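Local coordinates for putative secreted cellulose binding protein (Streptomyces coelicolor, PDB 4OY7), which cleaves glycosidic bonds in cellulose oxidatively by a copper-dependent mechanism, this chain being its catalytic lytic polysaccharide monooxygenase domain, at residues 38-44 / 77-82; 110-116 / 174-180. All coordinates share one frame; numbering follows the deposited sequence.

Contact 1 of 2, residues 38-44 / 77-82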
loop_
_atom_site.group_PDB
_atom_site.type_symbol
_atom_site.label_atom_id
_atom_site.label_comp_id
_atom_site.label_asym_id
_atom_site.label_seq_id
_atom_site.Cartn_x
_atom_site.Cartn_y
_atom_site.Cartn_z
ATOM N N GLN A 38 -6.671 17.456 -1.805
ATOM C CA GLN A 38 -7.172 17.051 -3.114
ATOM C C GLN A 38 -8.301 16.015 -3.074
ATOM O O GLN A 38 -9.391 16.257 -3.584
ATOM C CB GLN A 38 -6.063 16.535 -4.004
ATOM C CG GLN A 38 -6.664 15.981 -5.287
ATOM C CD GLN A 38 -5.657 15.494 -6.291
ATOM O OE1 GLN A 38 -4.572 16.049 -6.416
ATOM N NE2 GLN A 38 -6.037 14.456 -7.045
ATOM N N SER A 39 -8.058 14.863 -2.468
ATOM C CA SER A 39 -9.017 13.757 -2.586
ATOM C C SER A 39 -10.023 13.648 -1.447
ATOM O O SER A 39 -11.014 12.927 -1.574
ATOM C CB SER A 39 -8.274 12.437 -2.781
ATOM O OG SER A 39 -7.701 12.366 -4.071
ATOM N N GLY A 40 -9.820 14.380 -0.358
ATOM C CA GLY A 40 -10.813 14.435 0.715
ATOM C C GLY A 40 -10.627 13.462 1.857
ATOM O O GLY A 40 -9.928 12.447 1.737
ATOM N N ALA A 41 -11.300 13.765 2.960
ATOM C CA ALA A 41 -11.200 13.018 4.216
ATOM C C ALA A 41 -11.734 11.590 4.087
ATOM O O ALA A 41 -11.296 10.699 4.836
ATOM C CB ALA A 41 -11.947 13.767 5.318
ATOM N N THR A 42 -12.689 11.393 3.183
ATOM C CA THR A 42 -13.322 10.090 2.971
ATOM C C THR A 42 -12.287 8.989 2.706
ATOM O O THR A 42 -12.446 7.849 3.150
ATOM C CB THR A 42 -14.333 10.172 1.807
ATOM O OG1 THR A 42 -15.341 11.131 2.138
ATOM C CG2 THR A 42 -14.984 8.806 1.504
ATOM N N ALA A 43 -11.235 9.334 1.962
ATOM C CA ALA A 43 -10.122 8.411 1.706
ATOM C C ALA A 43 -9.455 7.893 2.970
ATOM O O ALA A 43 -9.058 6.744 3.020
ATOM C CB ALA A 43 -9.077 9.050 0.803
ATOM N N LEU A 44 -9.242 8.765 3.953
ATOM C CA LEU A 44 -8.621 8.359 5.218
ATOM C C LEU A 44 -9.563 7.616 6.161
ATOM O O LEU A 44 -9.125 6.736 6.913
ATOM C CB LEU A 44 -7.993 9.561 5.917
ATOM C CG LEU A 44 -6.915 10.256 5.079
ATOM C CD1 LEU A 44 -6.325 11.416 5.860
ATOM C CD2 LEU A 44 -5.838 9.271 4.678
ATOM N N TYR A 77 -14.191 5.346 -4.062
ATOM C CA TYR A 77 -13.722 6.575 -3.443
ATOM C C TYR A 77 -12.621 7.224 -4.269
ATOM O O TYR A 77 -11.988 6.579 -5.123
ATOM C CB TYR A 77 -13.188 6.292 -2.027
ATOM C CG TYR A 77 -14.179 5.568 -1.172
ATOM C CD1 TYR A 77 -15.371 6.198 -0.793
ATOM C CD2 TYR A 77 -13.973 4.261 -0.777
ATOM C CE1 TYR A 77 -16.311 5.539 -0.032
ATOM C CE2 TYR A 77 -14.929 3.569 -0.040
ATOM C CZ TYR A 77 -16.087 4.237 0.339
ATOM O OH TYR A 77 -17.034 3.593 1.087
ATOM N N ASP A 78 -12.352 8.486 -3.967
ATOM C CA ASP A 78 -11.301 9.229 -4.642
ATOM C C ASP A 78 -10.002 8.988 -3.893
ATOM O O ASP A 78 -9.840 9.477 -2.786
ATOM C CB ASP A 78 -11.634 10.722 -4.669
ATOM C CG ASP A 78 -10.577 11.553 -5.377
ATOM O OD1 ASP A 78 -9.449 11.060 -5.649
ATOM O OD2 ASP A 78 -10.863 12.721 -5.667
ATOM N N PHE A 79 -9.119 8.179 -4.478
ATOM C CA PHE A 79 -7.778 7.924 -3.928
ATOM C C PHE A 79 -6.730 8.454 -4.879
ATOM O O PHE A 79 -5.544 8.155 -4.735
ATOM C CB PHE A 79 -7.536 6.411 -3.740
ATOM C CG PHE A 79 -8.307 5.802 -2.606
ATOM C CD1 PHE A 79 -8.040 6.135 -1.277
ATOM C CD2 PHE A 79 -9.304 4.868 -2.871
ATOM C CE1 PHE A 79 -8.779 5.570 -0.243
ATOM C CE2 PHE A 79 -10.049 4.313 -1.852
ATOM C CZ PHE A 79 -9.785 4.652 -0.534
ATOM N N SER A 80 -7.148 9.294 -5.814
ATOM C CA SER A 80 -6.269 9.757 -6.891
ATOM C C SER A 80 -5.005 10.457 -6.380
ATOM O O SER A 80 -3.923 10.284 -6.958
ATOM C CB SER A 80 -7.044 10.654 -7.869
ATOM O OG SER A 80 -6.246 11.049 -8.981
ATOM N N ALA A 81 -5.142 11.206 -5.296
ATOM C CA ALA A 81 -4.007 11.955 -4.727
ATOM C C ALA A 81 -2.871 11.083 -4.217
ATOM O O ALA A 81 -1.736 11.547 -4.134
ATOM C CB ALA A 81 -4.464 12.911 -3.617
ATOM N N TYR A 82 -3.174 9.819 -3.939
ATOM C CA TYR A 82 -2.225 8.871 -3.370
ATOM C C TYR A 82 -1.319 8.309 -4.458
ATOM O O TYR A 82 -0.378 7.609 -4.156
ATOM C CB TYR A 82 -2.964 7.800 -2.517
ATOM C CG TYR A 82 -3.680 8.486 -1.377
ATOM C CD1 TYR A 82 -3.031 8.752 -0.183
ATOM C CD2 TYR A 82 -4.975 8.974 -1.529
ATOM C CE1 TYR A 82 -3.653 9.431 0.840
ATOM C CE2 TYR A 82 -5.602 9.665 -0.515
ATOM C CZ TYR A 82 -4.935 9.901 0.679
ATOM O OH TYR A 82 -5.515 10.629 1.705
HETATM O O HOH W 1 -9.280 14.393 -7.031
HETATM O O HOH W 2 -11.797 10.380 -0.784
HETATM O O HOH W 3 -7.483 12.136 0.634
#

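Contact 2 of 2, residues 110-116 / 174-180. With CU (copper (II) ion), chain I.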
loop_
_atom_site.group_PDB
_atom_site.type_symbol
_atom_site.label_atom_id
_atom_site.label_comp_id
_atom_site.label_asym_id
_atom_site.label_seq_id
_atom_site.Cartn_x
_atom_site.Cartn_y
_atom_site.Cartn_z
ATOM N N HIS A 110 -10.679 -12.096 3.371
ATOM C CA HIS A 110 -10.991 -12.802 2.143
ATOM C C HIS A 110 -9.886 -13.813 1.851
ATOM O O HIS A 110 -8.718 -13.544 2.128
ATOM C CB HIS A 110 -11.056 -11.833 0.952
ATOM C CG HIS A 110 -11.993 -10.680 1.131
ATOM N ND1 HIS A 110 -13.366 -10.822 1.140
ATOM C CD2 HIS A 110 -11.752 -9.359 1.296
ATOM C CE1 HIS A 110 -13.931 -9.642 1.299
ATOM N NE2 HIS A 110 -12.974 -8.742 1.431
ATOM N N PRO A 111 -10.240 -14.944 1.214
ATOM C CA PRO A 111 -9.214 -15.851 0.718
ATOM C C PRO A 111 -8.502 -15.307 -0.558
ATOM O O PRO A 111 -9.087 -14.563 -1.329
ATOM C CB PRO A 111 -10.013 -17.106 0.387
ATOM C CG PRO A 111 -11.341 -16.580 -0.051
ATOM C CD PRO A 111 -11.594 -15.368 0.817
ATOM N N GLY A 112 -7.227 -15.648 -0.747
ATOM C CA GLY A 112 -6.473 -15.194 -1.919
ATOM C C GLY A 112 -4.981 -15.044 -1.680
ATOM O O GLY A 112 -4.448 -15.508 -0.644
ATOM N N ASP A 113 -4.325 -14.431 -2.669
ATOM C CA ASP A 113 -2.871 -14.222 -2.720
ATOM C C ASP A 113 -2.542 -12.764 -2.532
ATOM O O ASP A 113 -3.234 -11.865 -3.072
ATOM C CB ASP A 113 -2.288 -14.583 -4.097
ATOM C CG ASP A 113 -2.304 -16.034 -4.410
ATOM O OD1 ASP A 113 -2.522 -16.851 -3.519
ATOM O OD2 ASP A 113 -2.069 -16.344 -5.604
ATOM N N PHE A 114 -1.439 -12.506 -1.842
ATOM C CA PHE A 114 -0.820 -11.210 -1.822
ATOM C C PHE A 114 0.399 -11.226 -2.731
ATOM O O PHE A 114 1.381 -11.947 -2.479
ATOM C CB PHE A 114 -0.430 -10.866 -0.396
ATOM C CG PHE A 114 -1.599 -10.705 0.515
ATOM C CD1 PHE A 114 -2.112 -11.783 1.220
ATOM C CD2 PHE A 114 -2.193 -9.464 0.679
ATOM C CE1 PHE A 114 -3.208 -11.642 2.068
ATOM C CE2 PHE A 114 -3.295 -9.313 1.508
ATOM C CZ PHE A 114 -3.804 -10.392 2.213
ATOM N N ARG A 115 0.327 -10.435 -3.796
ATOM C CA ARG A 115 1.434 -10.322 -4.764
ATOM C C ARG A 115 2.218 -9.117 -4.356
ATOM O O ARG A 115 1.680 -7.992 -4.414
ATOM C CB ARG A 115 0.888 -10.146 -6.171
ATOM C CG ARG A 115 0.145 -11.360 -6.678
ATOM C CD ARG A 115 -0.547 -11.120 -7.982
ATOM N NE ARG A 115 -1.381 -12.242 -8.406
ATOM C CZ ARG A 115 -2.143 -12.221 -9.485
ATOM N NH1 ARG A 115 -2.151 -11.148 -10.297
ATOM N NH2 ARG A 115 -2.864 -13.303 -9.789
ATOM N N VAL A 116 3.477 -9.342 -4.000
ATOM C CA VAL A 116 4.328 -8.309 -3.418
ATOM C C VAL A 116 5.444 -7.932 -4.401
ATOM O O VAL A 116 6.214 -8.788 -4.840
ATOM C CB VAL A 116 4.925 -8.780 -2.079
ATOM C CG1 VAL A 116 5.836 -7.701 -1.488
ATOM C CG2 VAL A 116 3.828 -9.215 -1.079
ATOM N N MET A 174 1.595 -3.889 -3.387
ATOM C CA MET A 174 0.946 -5.184 -3.205
ATOM C C MET A 174 -0.409 -5.197 -3.853
ATOM O O MET A 174 -1.155 -4.188 -3.799
ATOM C CB MET A 174 0.801 -5.553 -1.738
ATOM C CG MET A 174 2.035 -5.317 -0.911
ATOM S SD MET A 174 1.840 -6.013 0.746
ATOM C CE MET A 174 3.209 -5.202 1.547
ATOM N N GLN A 175 -0.700 -6.310 -4.499
ATOM C CA GLN A 175 -2.021 -6.565 -5.068
ATOM C C GLN A 175 -2.581 -7.781 -4.359
ATOM O O GLN A 175 -1.983 -8.866 -4.343
ATOM C CB GLN A 175 -1.973 -6.766 -6.579
ATOM C CG GLN A 175 -3.337 -6.686 -7.233
ATOM C CD GLN A 175 -3.259 -6.729 -8.749
ATOM O OE1 GLN A 175 -2.214 -6.420 -9.336
ATOM N NE2 GLN A 175 -4.376 -7.082 -9.400
ATOM N N TRP A 176 -3.716 -7.569 -3.695
ATOM C CA TRP A 176 -4.409 -8.608 -2.987
ATOM C C TRP A 176 -5.448 -9.163 -3.936
ATOM O O TRP A 176 -6.427 -8.477 -4.261
ATOM C CB TRP A 176 -5.092 -8.042 -1.739
ATOM C CG TRP A 176 -5.737 -9.050 -0.847
ATOM C CD1 TRP A 176 -5.590 -10.421 -0.875
ATOM C CD2 TRP A 176 -6.611 -8.765 0.255
ATOM N NE1 TRP A 176 -6.335 -10.988 0.130
ATOM C CE2 TRP A 176 -6.967 -9.998 0.835
ATOM C CE3 TRP A 176 -7.130 -7.574 0.809
ATOM C CZ2 TRP A 176 -7.814 -10.081 1.933
ATOM C CZ3 TRP A 176 -7.962 -7.661 1.864
ATOM C CH2 TRP A 176 -8.288 -8.902 2.442
ATOM N N VAL A 177 -5.225 -10.391 -4.373
ATOM C CA VAL A 177 -6.036 -11.030 -5.396
ATOM C C VAL A 177 -6.918 -12.074 -4.747
ATOM O O VAL A 177 -6.462 -13.149 -4.329
ATOM C CB VAL A 177 -5.131 -11.632 -6.489
ATOM C CG1 VAL A 177 -5.971 -12.278 -7.592
ATOM C CG2 VAL A 177 -4.216 -10.531 -6.998
ATOM N N ARG A 178 -8.195 -11.732 -4.595
ATOM C CA ARG A 178 -9.146 -12.661 -4.016
ATOM C C ARG A 178 -9.287 -13.883 -4.898
ATOM O O ARG A 178 -9.237 -13.788 -6.117
ATOM C CB ARG A 178 -10.524 -11.994 -3.816
ATOM C CG ARG A 178 -10.537 -10.984 -2.675
ATOM C CD ARG A 178 -11.900 -10.303 -2.522
ATOM N NE ARG A 178 -12.950 -11.259 -2.161
ATOM C CZ ARG A 178 -14.228 -10.922 -1.964
ATOM N NH1 ARG A 178 -14.639 -9.666 -2.087
ATOM N NH2 ARG A 178 -15.122 -11.861 -1.686
ATOM N N SER A 179 -9.418 -15.028 -4.262
ATOM C CA SER A 179 -9.680 -16.275 -4.989
ATOM C C SER A 179 -11.167 -16.526 -5.193
ATOM O O SER A 179 -11.528 -17.441 -5.936
ATOM C CB SER A 179 -9.030 -17.456 -4.285
ATOM O OG SER A 179 -9.523 -17.541 -2.973
ATOM N N ASP A 180 -12.024 -15.719 -4.566
ATOM C CA ASP A 180 -13.474 -15.933 -4.590
ATOM C C ASP A 180 -14.247 -14.762 -5.159
ATOM O O ASP A 180 -15.437 -14.651 -4.936
ATOM C CB ASP A 180 -13.949 -16.186 -3.164
ATOM C CG ASP A 180 -13.797 -14.957 -2.260
ATOM O OD1 ASP A 180 -12.947 -14.073 -2.529
ATOM O OD2 ASP A 180 -14.522 -14.890 -1.240
HETATM CU CU CU I . -13.299 -6.386 1.565
HETATM O O HOH W 4 -5.833 -13.801 1.543
HETATM O O HOH W 5 -14.440 -13.370 1.195
HETATM O O HOH W 6 -0.761 -8.368 -10.390
HETATM O O HOH W 7 -14.407 -6.588 0.178
#

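Contact 1 of 2, residues 38-44 / 77-82
Ser39 and Asp78 meet where an Asx turn at the start of the 3-10 segment 80-82 is pressed against the last turn of helix 30-39, in the helical and loop region that accompanies the beta core of this AA10 monooxygenase. The hydroxyl of Ser39 gives its hydrogen to Asp78, OG to OD1 2.7 Å, and comes from well above the carboxylate plane. Ser80 N donates to Asp78 OD1 at 2.9 Å, nearly along the C-O direction, closing the Asx turn, so two donors fix the rotation of the carboxylate. With CG opposite its backbone N (chi1 -179°), Asp78 holds OD1 where it can meet both Ser80 N and the hydroxyl of Ser39. Ser39 OG in turn accepts from Ala81 N at 3.1 Å. A small hydroxyl that both gives and receives suits this place between an acid and a backbone N-H. Water 1 joins Asp78 OD2 to Gln38 NE2, whose extended chain runs over the methyl of Ala81.

Past Gly40, whose positive phi lets the chain leave the helix, Ala43 turns toward the loop. Its CB is small enough to fit into the corner formed by two aromatic side chains, 3.6 Å from Phe79 CE1 and 3.8 Å from Tyr82 CE2, while the carbonyl oxygen of Ala43 lies at the edge of the Phe79 ring. On the outer side, the side chains of Thr42 and Tyr77 cross at about a right angle, with Thr42 CG2 touching Tyr77 CD1. Thr11 of helix 10-18 backs both Phe79 and Tyr82. Leu44 likewise crosses the side chain of Tyr82, bringing its CD2 branch to 3.3 Å from the phenol OH, and that OH donates to water 3, which itself donates to Gly40 O.

Contact 2 of 2, residues 110-116 / 174-180
Asp113 O, near the copper end of the antiparallel pairing of strands 112-119 and 168-178, receives Val177 N at 2.8 Å in a nearly straight bond and also meets the CA-H of Trp176. Asp113 N returns a bond to Val177 O, and Arg115 pairs with Gln175 in the same way. On the face bearing Phe114 and Trp176, the phenyl ring forms an offset stack on the five-membered indole ring, centroids 3.9 Å apart and planes at 15°; Trp176 NE1 donates to water 4, which bridges to His110 O. The other face carries Arg115, its guanidinium lying over Val177 CG2 and NH1 bonded to Gly57 O. Glycine suits position 112, where Gly112 CA comes to 3.2 Å from Val177 O in a CA-H contact and phi is positive.

At the strand ends, His110 binds the copper ion through NE2 at 2.4 Å. Arg178 lies flat on this imidazole, centres 3.7 Å apart, brought there by a bend in its chain (chi3 64°). Asp180 takes the Arg178 guanidinium side-on, Asp180 OD1 to Arg178 NE at 2.8 Å and OD2 to NH2 at 3.1 Å, and Glu183 forms a salt bridge with NH1. Water 5 accepts from His110 ND1 and donates to Asp180 OD2. The imidazole is thus held at its face and its ND1 edge, which should limit rotation of the ring and keep NE2 directed at the metal.

In the fold
Both contacts lie within the monooxygenase domain, with centres 23 Å apart and nearest atoms about 12 Å apart, so neither touches the other. Contact 2 is part of the beta core and reaches the active site directly: His110 shares the copper ion with His1, their side chains about 5 Å apart. Contact 1 belongs to the helices and loops between the first strands, and approaches the same site through Tyr77, whose side chain is about 6 Å from that of His1 and about 10 Å from the copper. His1 is thus near both contacts. At its other end, contact 1 brings Leu44 to about 9 Å from the side chain of Asp26, a calcium-site residue without calcium here.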